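Local coordinates for protein probable N-glycosylase/DNA lyase (Thermotoga maritima, PDB 3N0U) that is a probable DNA-repair glycosylase/lyase with an all-helical fold of the helix-hairpin-helix superfamily, at residues L30-F35 with P202-L207; D49-L54 with K111-L116; K160-L165 with Y208-V213. All coordinates share one frame; numbering follows the deposited sequence. Where two conformers were deposited one is given.

Contact 1 of 3, residues L30-F35 with P202-L207; sequences LVEQRF and PGKFDL
F35 and K204 make the tight half of this contact. The aliphatic chain of K204 lies over one face of the F35 ring. Its CG sits 3.5 Å from F35 CD1, toward the rim of the ring rather than over its centre, in a CH-pi contact. K204 then runs on fully extended, so that CE passes near F35 CG, at 3.8 Å. The rim of the ring meets the opposite helix near the ring plane. Here CE1 is 3.5 Å from the carbonyl O of G203. R148 NH1, from helix 140-148, holds that oxygen and D206 OD2. G203 has no side chain, and the ring comes close to its backbone. L207 reaches the same rim, with its CD1 4.0 Å from F35 CD1. V31 covers the next part of L207, its CG2 lying 3.9 Å from L207 CB.

The two flanks are looser and partly exposed. On one, E32 starts out away from helix 202-214, but its chain bends at chi2 (-69°), which turns CD back toward that helix. E32 OE2 meets K204 NZ at 3.0 Å in a salt bridge, with the amine on the syn side of the carboxylate. The bond from NZ to E32 OE1 is longer and weak. On the opposite flank, R34 gives only its CG to L207 CD1, at 4.2 Å. Its guanidinium turns to E37, V217 and D218 instead.

The axes of the two short segments cross obliquely, with 128° between their N-to-C directions. They join the long N-terminal helix 13-44 to the C-terminal helix 202-214, two parts far apart in sequence. This is plain helix packing between the two ends of the chain, consistent with the all-helical fold of the helix-hairpin-helix superfamily.

Contact 2 of 3, residues D49-L54 with K111-L116; sequences DLFCEL and KLLGKL
The backbone N of L116, whose side chain packs on L50 and F51, donates a hydrogen bond to E47 OE1. The same oxygen takes a weak bond from G114 N, so one carboxylate oxygen holds the turn at two points. No hydrogen bond joins the two segments themselves. L116 CD1 lies against the helix backbone, 3.6 Å from F51 N, and near the plane of the F51 ring at its edge. L116 CB meets L50 CD1 at 3.9 Å. L50 also touches helix 13-44 and helix 116-121. F51 has CG anti to its backbone N (chi1 -170°), which places CG 3.9 Å from L113 CD2. L113 crosses F51 at about a right angle, and its CD2 is 3.7 Å from F51 CB.

Close by, helices 124-134 and 140-148, with the glycine-containing turn between them, probably form the helix-hairpin-helix motif of this family. V132, near the end of helix 124-134, and A135 and I138, in the turn after it, bind a sodium ion. L54 touches I138, and L112 touches A135. L54 and L112 also meet each other at about a right angle, CD2 to CD1 at 4.1 Å.

Contact 3 of 3, residues K160-L165 with Y208-V213; sequences KHVLRL and YLWYLV
L165, L209 and L212 form the apolar centre. CD1 of L165 reaches both leucines of the opposite helix, with L209 CD2 at 3.9 Å and L212 CD1 at 4.1 Å. V162 adds its CG1, 4.3 Å from L209 CD1, and also rests on L191 of helix 181-198.

Further out, H161 reaches across to helix 202-214. Its CG is anti to the backbone N (chi1 159°), which places CG 3.8 Å from W210 CZ2. CD2 points at the face of W210 and stands 3.4 Å from W210 CE2, close to the centre of the indole. The pair is edge-to-face. V213 CG2 covers a face of the imidazole, 3.4 Å from H161 CE1.

At the polar edge, H161 NE2 donates to L209 O at 3.2 Å. The bond is nearly straight at the hydrogen (164°), but the donor stands well above the carbonyl plane. The same oxygen takes a weak backbone bond from L212 N. W210 NE1 makes a weak bond to D159, just before helix 160-168.

The axes of segments 160-165 and 208-213 cross at 89°. This is near-perpendicular packing of helix 160-168 on the last helix, 202-214, consistent with the all-helical fold of the helix-hairpin-helix superfamily.

How the contacts relate
Contacts 1 and 3 share helix 202-214. Its first residues meet helix 13-44, and the following ones meet helix 160-168. Their centres are 13 Å apart and they touch: V31 CG1 packs on Y208 CE2 at 3.8 Å, and D206 OD1 lies 3.9 Å from V162 CG2. Contact 2 stands apart. Its centre is 22 Å from that of contact 1 and 28 Å from that of contact 3, which lies on the opposite side of the chain's centre. The side chain of L112 in contact 2 is about 8 Å from the sodium ion. Helix 140-148, which follows the sodium site in the chain, reaches contact 1 through R148. Helices 13-44 and 47-59 are consecutive, but the nearest atoms of contacts 1 and 2 are about 8 Å apart.

Contact 1 of 3, residues L30-F35 with P202-L207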
loop_
_atom_site.group_PDB
_atom_site.type_symbol
_atom_site.label_atom_id
_atom_site.label_comp_id
_atom_site.label_asym_id
_atom_site.label_seq_id
_atom_site.Cartn_x
_atom_site.Cartn_y
_atom_site.Cartn_z
ATOM N N LEU A 30 -6.191 -14.896 7.802
ATOM C CA LEU A 30 -6.262 -14.088 6.588
ATOM C C LEU A 30 -5.043 -13.190 6.446
ATOM O O LEU A 30 -4.508 -13.028 5.358
ATOM C CB LEU A 30 -7.530 -13.231 6.594
ATOM C CG LEU A 30 -8.859 -13.985 6.572
ATOM C CD1 LEU A 30 -9.987 -12.976 6.548
ATOM C CD2 LEU A 30 -8.942 -14.906 5.362
ATOM N N VAL A 31 -4.636 -12.561 7.535
ATOM C CA VAL A 31 -3.454 -11.711 7.528
ATOM C C VAL A 31 -2.218 -12.526 7.151
ATOM O O VAL A 31 -1.427 -12.101 6.315
ATOM C CB VAL A 31 -3.278 -11.034 8.896
ATOM C CG1 VAL A 31 -1.957 -10.281 8.985
ATOM C CG2 VAL A 31 -4.441 -10.089 9.167
ATOM N N GLU A 32 -2.062 -13.702 7.753
ATOM C CA GLU A 32 -0.870 -14.497 7.501
ATOM C C GLU A 32 -0.857 -15.008 6.073
ATOM O O GLU A 32 0.174 -15.013 5.428
ATOM C CB GLU A 32 -0.754 -15.652 8.497
ATOM C CG GLU A 32 -0.457 -15.197 9.907
ATOM C CD GLU A 32 0.945 -14.633 10.044
ATOM O OE1 GLU A 32 1.889 -15.255 9.486
ATOM O OE2 GLU A 32 1.108 -13.572 10.689
ATOM N N GLN A 33 -2.002 -15.414 5.555
ATOM C CA GLN A 33 -2.043 -15.918 4.187
ATOM C C GLN A 33 -1.753 -14.794 3.208
ATOM O O GLN A 33 -1.032 -14.978 2.221
ATOM C CB GLN A 33 -3.394 -16.562 3.895
ATOM C CG GLN A 33 -3.482 -17.963 4.482
ATOM C CD GLN A 33 -4.898 -18.377 4.831
ATOM O OE1 GLN A 33 -5.852 -18.026 4.132
ATOM N NE2 GLN A 33 -5.044 -19.118 5.927
ATOM N N ARG A 34 -2.250 -13.598 3.504
ATOM C CA ARG A 34 -2.026 -12.480 2.599
ATOM C C ARG A 34 -0.543 -12.103 2.615
ATOM O O ARG A 34 0.058 -11.858 1.566
ATOM C CB ARG A 34 -2.910 -11.301 2.988
ATOM C CG ARG A 34 -2.837 -10.134 2.035
ATOM C CD ARG A 34 -3.380 -10.494 0.667
ATOM N NE ARG A 34 -4.839 -10.622 0.651
ATOM C CZ ARG A 34 -5.501 -11.763 0.500
ATOM N NH1 ARG A 34 -4.854 -12.915 0.352
ATOM N NH2 ARG A 34 -6.826 -11.744 0.494
ATOM N N PHE A 35 0.052 -12.098 3.803
ATOM C CA PHE A 35 1.471 -11.799 3.893
ATOM C C PHE A 35 2.353 -12.816 3.200
ATOM O O PHE A 35 3.412 -12.456 2.670
ATOM C CB PHE A 35 1.935 -11.549 5.327
ATOM C CG PHE A 35 2.527 -10.208 5.470
ATOM C CD1 PHE A 35 1.717 -9.125 5.718
ATOM C CD2 PHE A 35 3.867 -10.003 5.206
ATOM C CE1 PHE A 35 2.238 -7.859 5.781
ATOM C CE2 PHE A 35 4.403 -8.727 5.254
ATOM C CZ PHE A 35 3.579 -7.656 5.556
ATOM N N PRO A 202 4.536 -3.185 11.714
ATOM C CA PRO A 202 3.678 -2.214 11.026
ATOM C C PRO A 202 2.980 -2.785 9.781
ATOM O O PRO A 202 1.806 -2.500 9.545
ATOM C CB PRO A 202 4.667 -1.101 10.632
ATOM C CG PRO A 202 5.701 -1.151 11.733
ATOM C CD PRO A 202 5.863 -2.630 12.027
ATOM N N GLY A 203 3.679 -3.601 9.000
ATOM C CA GLY A 203 3.126 -4.079 7.747
ATOM C C GLY A 203 1.939 -5.009 7.955
ATOM O O GLY A 203 0.945 -4.959 7.207
ATOM N N LYS A 204 2.027 -5.878 8.962
ATOM C CA LYS A 204 0.900 -6.758 9.298
ATOM C C LYS A 204 -0.171 -6.023 10.096
ATOM O O LYS A 204 -1.367 -6.278 9.934
ATOM C CB LYS A 204 1.393 -7.971 10.096
ATOM C CG LYS A 204 2.100 -8.975 9.240
ATOM C CD LYS A 204 2.493 -10.222 9.975
ATOM C CE LYS A 204 3.255 -11.146 9.043
ATOM N NZ LYS A 204 3.726 -12.375 9.750
ATOM N N PHE A 205 0.260 -5.133 10.974
ATOM C CA PHE A 205 -0.669 -4.365 11.798
ATOM C C PHE A 205 -1.663 -3.642 10.903
ATOM O O PHE A 205 -2.849 -3.586 11.209
ATOM C CB PHE A 205 0.096 -3.359 12.666
ATOM C CG PHE A 205 -0.746 -2.682 13.694
ATOM C CD1 PHE A 205 -1.383 -3.416 14.674
ATOM C CD2 PHE A 205 -0.902 -1.308 13.688
ATOM C CE1 PHE A 205 -2.164 -2.795 15.630
ATOM C CE2 PHE A 205 -1.681 -0.681 14.660
ATOM C CZ PHE A 205 -2.303 -1.434 15.628
ATOM N N ASP A 206 -1.179 -3.099 9.795
ATOM C CA ASP A 206 -2.060 -2.423 8.831
ATOM C C ASP A 206 -3.241 -3.303 8.425
ATOM O O ASP A 206 -4.370 -2.820 8.276
ATOM C CB ASP A 206 -1.282 -2.050 7.569
ATOM C CG ASP A 206 -2.153 -1.421 6.517
ATOM O OD1 ASP A 206 -2.445 -0.205 6.629
ATOM O OD2 ASP A 206 -2.527 -2.135 5.571
ATOM N N LEU A 207 -2.985 -4.590 8.212
ATOM C CA LEU A 207 -4.062 -5.493 7.794
ATOM C C LEU A 207 -5.055 -5.754 8.911
ATOM O O LEU A 207 -6.243 -5.889 8.652
ATOM C CB LEU A 207 -3.511 -6.797 7.253
ATOM C CG LEU A 207 -2.652 -6.625 6.005
ATOM C CD1 LEU A 207 -2.158 -7.991 5.581
ATOM C CD2 LEU A 207 -3.441 -5.958 4.875
#

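Contact 2 of 3, residues D49-L54 with K111-L116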
loop_
_atom_site.group_PDB
_atom_site.type_symbol
_atom_site.label_atom_id
_atom_site.label_comp_id
_atom_site.label_asym_id
_atom_site.label_seq_id
_atom_site.Cartn_x
_atom_site.Cartn_y
_atom_site.Cartn_z
ATOM N N ASP A 49 6.591 -8.674 -12.580
ATOM C CA ASP A 49 5.652 -8.936 -11.493
ATOM C C ASP A 49 5.638 -7.758 -10.495
ATOM O O ASP A 49 4.585 -7.320 -9.993
ATOM C CB ASP A 49 6.051 -10.200 -10.723
ATOM C CG ASP A 49 5.908 -11.480 -11.529
ATOM O OD1 ASP A 49 5.098 -11.518 -12.490
ATOM O OD2 ASP A 49 6.606 -12.475 -11.171
ATOM N N LEU A 50 6.818 -7.257 -10.172
ATOM C CA LEU A 50 6.918 -6.149 -9.241
ATOM C C LEU A 50 6.315 -4.892 -9.866
ATOM O O LEU A 50 5.663 -4.103 -9.191
ATOM C CB LEU A 50 8.382 -5.903 -8.864
ATOM C CG LEU A 50 9.024 -7.023 -8.042
ATOM C CD1 LEU A 50 10.492 -6.774 -7.912
ATOM C CD2 LEU A 50 8.392 -7.104 -6.669
ATOM N N PHE A 51 6.522 -4.709 -11.162
ATOM C CA PHE A 51 5.964 -3.554 -11.851
ATOM C C PHE A 51 4.434 -3.558 -11.815
ATOM O O PHE A 51 3.792 -2.509 -11.693
ATOM C CB PHE A 51 6.430 -3.496 -13.312
ATOM C CG PHE A 51 6.063 -2.212 -13.975
ATOM C CD1 PHE A 51 4.921 -2.112 -14.756
ATOM C CD2 PHE A 51 6.809 -1.075 -13.737
ATOM C CE1 PHE A 51 4.579 -0.907 -15.344
ATOM C CE2 PHE A 51 6.455 0.122 -14.294
ATOM C CZ PHE A 51 5.340 0.210 -15.093
ATOM N N CYS A 52 3.842 -4.732 -11.925
ATOM C CA CYS A 52 2.389 -4.803 -11.880
ATOM C C CYS A 52 1.880 -4.434 -10.485
ATOM O O CYS A 52 0.832 -3.798 -10.357
ATOM C CB CYS A 52 1.902 -6.180 -12.302
ATOM S SG CYS A 52 2.151 -6.498 -14.060
ATOM N N GLU A 53 2.622 -4.794 -9.451
ATOM C CA GLU A 53 2.253 -4.403 -8.099
ATOM C C GLU A 53 2.439 -2.900 -7.896
ATOM O O GLU A 53 1.641 -2.252 -7.245
ATOM C CB GLU A 53 3.064 -5.167 -7.065
ATOM C CG GLU A 53 2.475 -5.085 -5.655
ATOM C CD GLU A 53 1.116 -5.758 -5.567
ATOM O OE1 GLU A 53 0.751 -6.550 -6.473
ATOM O OE2 GLU A 53 0.382 -5.453 -4.623
ATOM N N LEU A 54 3.508 -2.338 -8.443
ATOM C CA LEU A 54 3.677 -0.898 -8.389
ATOM C C LEU A 54 2.493 -0.207 -9.079
ATOM O O LEU A 54 1.978 0.798 -8.585
ATOM C CB LEU A 54 5.007 -0.486 -9.044
ATOM C CG LEU A 54 5.310 0.995 -8.958
ATOM C CD1 LEU A 54 5.566 1.421 -7.500
ATOM C CD2 LEU A 54 6.513 1.308 -9.838
ATOM N N LYS A 111 10.274 3.243 -16.945
ATOM C CA LYS A 111 11.696 3.539 -16.795
ATOM C C LYS A 111 12.323 2.765 -15.625
ATOM O O LYS A 111 13.547 2.612 -15.568
ATOM C CB LYS A 111 11.918 5.043 -16.562
ATOM C CG LYS A 111 11.406 5.514 -15.214
ATOM C CD LYS A 111 11.552 7.017 -14.999
ATOM C CE LYS A 111 10.930 7.405 -13.650
ATOM N NZ LYS A 111 11.069 8.858 -13.352
ATOM N N LEU A 112 11.488 2.310 -14.690
ATOM C CA LEU A 112 11.968 1.625 -13.483
ATOM C C LEU A 112 12.130 0.121 -13.662
ATOM O O LEU A 112 12.678 -0.544 -12.789
ATOM C CB LEU A 112 11.018 1.872 -12.305
ATOM C CG LEU A 112 10.867 3.339 -11.932
ATOM C CD1 LEU A 112 9.881 3.477 -10.782
ATOM C CD2 LEU A 112 12.237 3.956 -11.588
ATOM N N LEU A 113 11.647 -0.428 -14.769
ATOM C CA LEU A 113 11.883 -1.852 -15.041
ATOM C C LEU A 113 13.385 -2.085 -15.095
ATOM O O LEU A 113 14.106 -1.376 -15.805
ATOM C CB LEU A 113 11.245 -2.282 -16.357
ATOM C CG LEU A 113 9.725 -2.331 -16.348
ATOM C CD1 LEU A 113 9.180 -2.307 -17.758
ATOM C CD2 LEU A 113 9.294 -3.569 -15.611
ATOM N N GLY A 114 13.842 -3.081 -14.347
ATOM C CA GLY A 114 15.261 -3.354 -14.208
ATOM C C GLY A 114 15.823 -2.926 -12.863
ATOM O O GLY A 114 16.921 -3.367 -12.473
ATOM N N LYS A 115 15.078 -2.079 -12.153
ATOM C CA LYS A 115 15.536 -1.507 -10.888
ATOM C C LYS A 115 14.724 -1.999 -9.688
ATOM O O LYS A 115 15.139 -1.801 -8.544
ATOM C CB LYS A 115 15.416 0.024 -10.939
ATOM C CG LYS A 115 16.344 0.701 -11.930
ATOM C CD LYS A 115 15.987 2.167 -12.109
ATOM C CE LYS A 115 17.163 2.947 -12.681
ATOM N NZ LYS A 115 17.837 2.218 -13.792
ATOM N N LEU A 116 13.576 -2.637 -9.930
ATOM C CA LEU A 116 12.639 -2.928 -8.835
ATOM C C LEU A 116 13.085 -4.050 -7.901
ATOM O O LEU A 116 12.844 -3.963 -6.708
ATOM C CB LEU A 116 11.226 -3.225 -9.372
ATOM C CG LEU A 116 10.582 -2.047 -10.085
ATOM C CD1 LEU A 116 9.228 -2.437 -10.669
ATOM C CD2 LEU A 116 10.418 -0.872 -9.122
#

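Contact 3 of 3, residues K160-L165 with Y208-V213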
loop_
_atom_site.group_PDB
_atom_site.type_symbol
_atom_site.label_atom_id
_atom_site.label_comp_id
_atom_site.label_asym_id
_atom_site.label_seq_id
_atom_site.Cartn_x
_atom_site.Cartn_y
_atom_site.Cartn_z
ATOM N N LYS A 160 -6.290 7.315 4.318
ATOM C CA LYS A 160 -7.299 8.085 5.010
ATOM C C LYS A 160 -7.954 7.277 6.128
ATOM O O LYS A 160 -8.238 7.825 7.181
ATOM C CB LYS A 160 -8.334 8.643 4.031
ATOM C CG LYS A 160 -7.830 9.880 3.305
ATOM C CD LYS A 160 -8.967 10.705 2.719
ATOM C CE LYS A 160 -8.440 11.962 2.035
ATOM N NZ LYS A 160 -9.532 12.885 1.620
ATOM N N HIS A 161 -8.155 5.979 5.915
ATOM C CA HIS A 161 -8.811 5.135 6.918
ATOM C C HIS A 161 -7.950 5.041 8.164
ATOM O O HIS A 161 -8.437 5.161 9.282
ATOM C CB HIS A 161 -9.062 3.719 6.389
ATOM C CG HIS A 161 -9.244 2.694 7.474
ATOM N ND1 HIS A 161 -10.269 2.753 8.395
ATOM C CD2 HIS A 161 -8.524 1.590 7.788
ATOM C CE1 HIS A 161 -10.175 1.731 9.227
ATOM N NE2 HIS A 161 -9.125 1.009 8.881
ATOM N N VAL A 162 -6.658 4.813 7.966
ATOM C CA VAL A 162 -5.755 4.679 9.097
ATOM C C VAL A 162 -5.629 6.025 9.817
ATOM O O VAL A 162 -5.631 6.069 11.041
ATOM C CB VAL A 162 -4.399 4.152 8.642
ATOM C CG1 VAL A 162 -3.382 4.212 9.763
ATOM C CG2 VAL A 162 -4.561 2.719 8.147
ATOM N N LEU A 163 -5.525 7.122 9.070
ATOM C CA LEU A 163 -5.377 8.436 9.703
ATOM C C LEU A 163 -6.619 8.804 10.508
ATOM O O LEU A 163 -6.517 9.381 11.586
ATOM C CB LEU A 163 -5.086 9.513 8.669
ATOM C CG LEU A 163 -3.714 9.376 8.010
ATOM C CD1 LEU A 163 -3.602 10.294 6.812
ATOM C CD2 LEU A 163 -2.582 9.651 9.004
ATOM N N ARG A 164 -7.796 8.449 10.005
ATOM C CA ARG A 164 -9.013 8.742 10.743
ATOM C C ARG A 164 -9.094 7.918 12.017
ATOM O O ARG A 164 -9.592 8.411 13.024
ATOM C CB ARG A 164 -10.254 8.566 9.868
ATOM C CG ARG A 164 -10.445 9.724 8.863
ATOM C CD ARG A 164 -11.781 9.643 8.132
ATOM N NE ARG A 164 -12.042 8.278 7.684
ATOM C CZ ARG A 164 -11.903 7.851 6.432
ATOM N NH1 ARG A 164 -11.529 8.691 5.469
ATOM N NH2 ARG A 164 -12.155 6.579 6.142
ATOM N N LEU A 165 -8.603 6.678 11.986
ATOM C CA LEU A 165 -8.534 5.864 13.201
ATOM C C LEU A 165 -7.589 6.484 14.221
ATOM O O LEU A 165 -7.862 6.486 15.417
ATOM C CB LEU A 165 -8.045 4.445 12.908
ATOM C CG LEU A 165 -9.073 3.365 12.646
ATOM C CD1 LEU A 165 -8.329 2.059 12.467
ATOM C CD2 LEU A 165 -10.085 3.258 13.774
ATOM N N TYR A 208 -4.584 -5.809 10.150
ATOM C CA TYR A 208 -5.513 -5.920 11.269
ATOM C C TYR A 208 -6.381 -4.655 11.351
ATOM O O TYR A 208 -7.582 -4.748 11.581
ATOM C CB TYR A 208 -4.762 -6.184 12.582
ATOM C CG TYR A 208 -4.211 -7.584 12.691
ATOM C CD1 TYR A 208 -5.017 -8.642 13.068
ATOM C CD2 TYR A 208 -2.871 -7.846 12.440
ATOM C CE1 TYR A 208 -4.507 -9.927 13.179
ATOM C CE2 TYR A 208 -2.358 -9.126 12.537
ATOM C CZ TYR A 208 -3.185 -10.156 12.920
ATOM O OH TYR A 208 -2.715 -11.432 13.015
ATOM N N LEU A 209 -5.778 -3.483 11.170
ATOM C CA LEU A 209 -6.523 -2.220 11.205
ATOM C C LEU A 209 -7.616 -2.216 10.142
ATOM O O LEU A 209 -8.744 -1.767 10.372
ATOM C CB LEU A 209 -5.589 -1.036 10.985
ATOM C CG LEU A 209 -4.635 -0.695 12.132
ATOM C CD1 LEU A 209 -3.728 0.446 11.711
ATOM C CD2 LEU A 209 -5.384 -0.325 13.401
ATOM N N TRP A 210 -7.294 -2.713 8.956
ATOM C CA TRP A 210 -8.294 -2.702 7.888
ATOM C C TRP A 210 -9.403 -3.726 8.084
ATOM O O TRP A 210 -10.522 -3.523 7.609
ATOM C CB TRP A 210 -7.641 -2.872 6.517
ATOM C CG TRP A 210 -7.355 -1.561 5.866
ATOM C CD1 TRP A 210 -6.168 -0.897 5.820
ATOM C CD2 TRP A 210 -8.299 -0.747 5.180
ATOM N NE1 TRP A 210 -6.314 0.284 5.137
ATOM C CE2 TRP A 210 -7.618 0.396 4.727
ATOM C CE3 TRP A 210 -9.661 -0.880 4.894
ATOM C CZ2 TRP A 210 -8.251 1.404 4.012
ATOM C CZ3 TRP A 210 -10.290 0.119 4.176
ATOM C CH2 TRP A 210 -9.585 1.248 3.746
ATOM N N TYR A 211 -9.109 -4.807 8.800
ATOM C CA TYR A 211 -10.119 -5.815 9.115
ATOM C C TYR A 211 -11.280 -5.196 9.897
ATOM O O TYR A 211 -12.419 -5.612 9.767
ATOM C CB TYR A 211 -9.497 -6.993 9.884
ATOM C CG TYR A 211 -10.472 -8.105 10.160
ATOM C CD1 TYR A 211 -10.669 -9.105 9.237
ATOM C CD2 TYR A 211 -11.252 -8.118 11.318
ATOM C CE1 TYR A 211 -11.581 -10.118 9.465
ATOM C CE2 TYR A 211 -12.147 -9.123 11.551
ATOM C CZ TYR A 211 -12.329 -10.112 10.610
ATOM O OH TYR A 211 -13.242 -11.113 10.813
ATOM N N LEU A 212 -10.986 -4.171 10.672
ATOM C CA LEU A 212 -12.019 -3.535 11.499
ATOM C C LEU A 212 -13.211 -3.012 10.711
ATOM O O LEU A 212 -14.309 -2.958 11.240
ATOM C CB LEU A 212 -11.430 -2.375 12.302
ATOM C CG LEU A 212 -10.345 -2.720 13.311
ATOM C CD1 LEU A 212 -9.848 -1.415 13.985
ATOM C CD2 LEU A 212 -10.856 -3.685 14.328
ATOM N N VAL A 213 -12.995 -2.606 9.461
ATOM C CA VAL A 213 -14.028 -1.927 8.691
ATOM C C VAL A 213 -15.178 -2.872 8.329
ATOM O O VAL A 213 -16.352 -2.673 8.731
ATOM C CB VAL A 213 -13.425 -1.353 7.383
ATOM C CG1 VAL A 213 -14.488 -0.661 6.544
ATOM C CG2 VAL A 213 -12.285 -0.398 7.702
#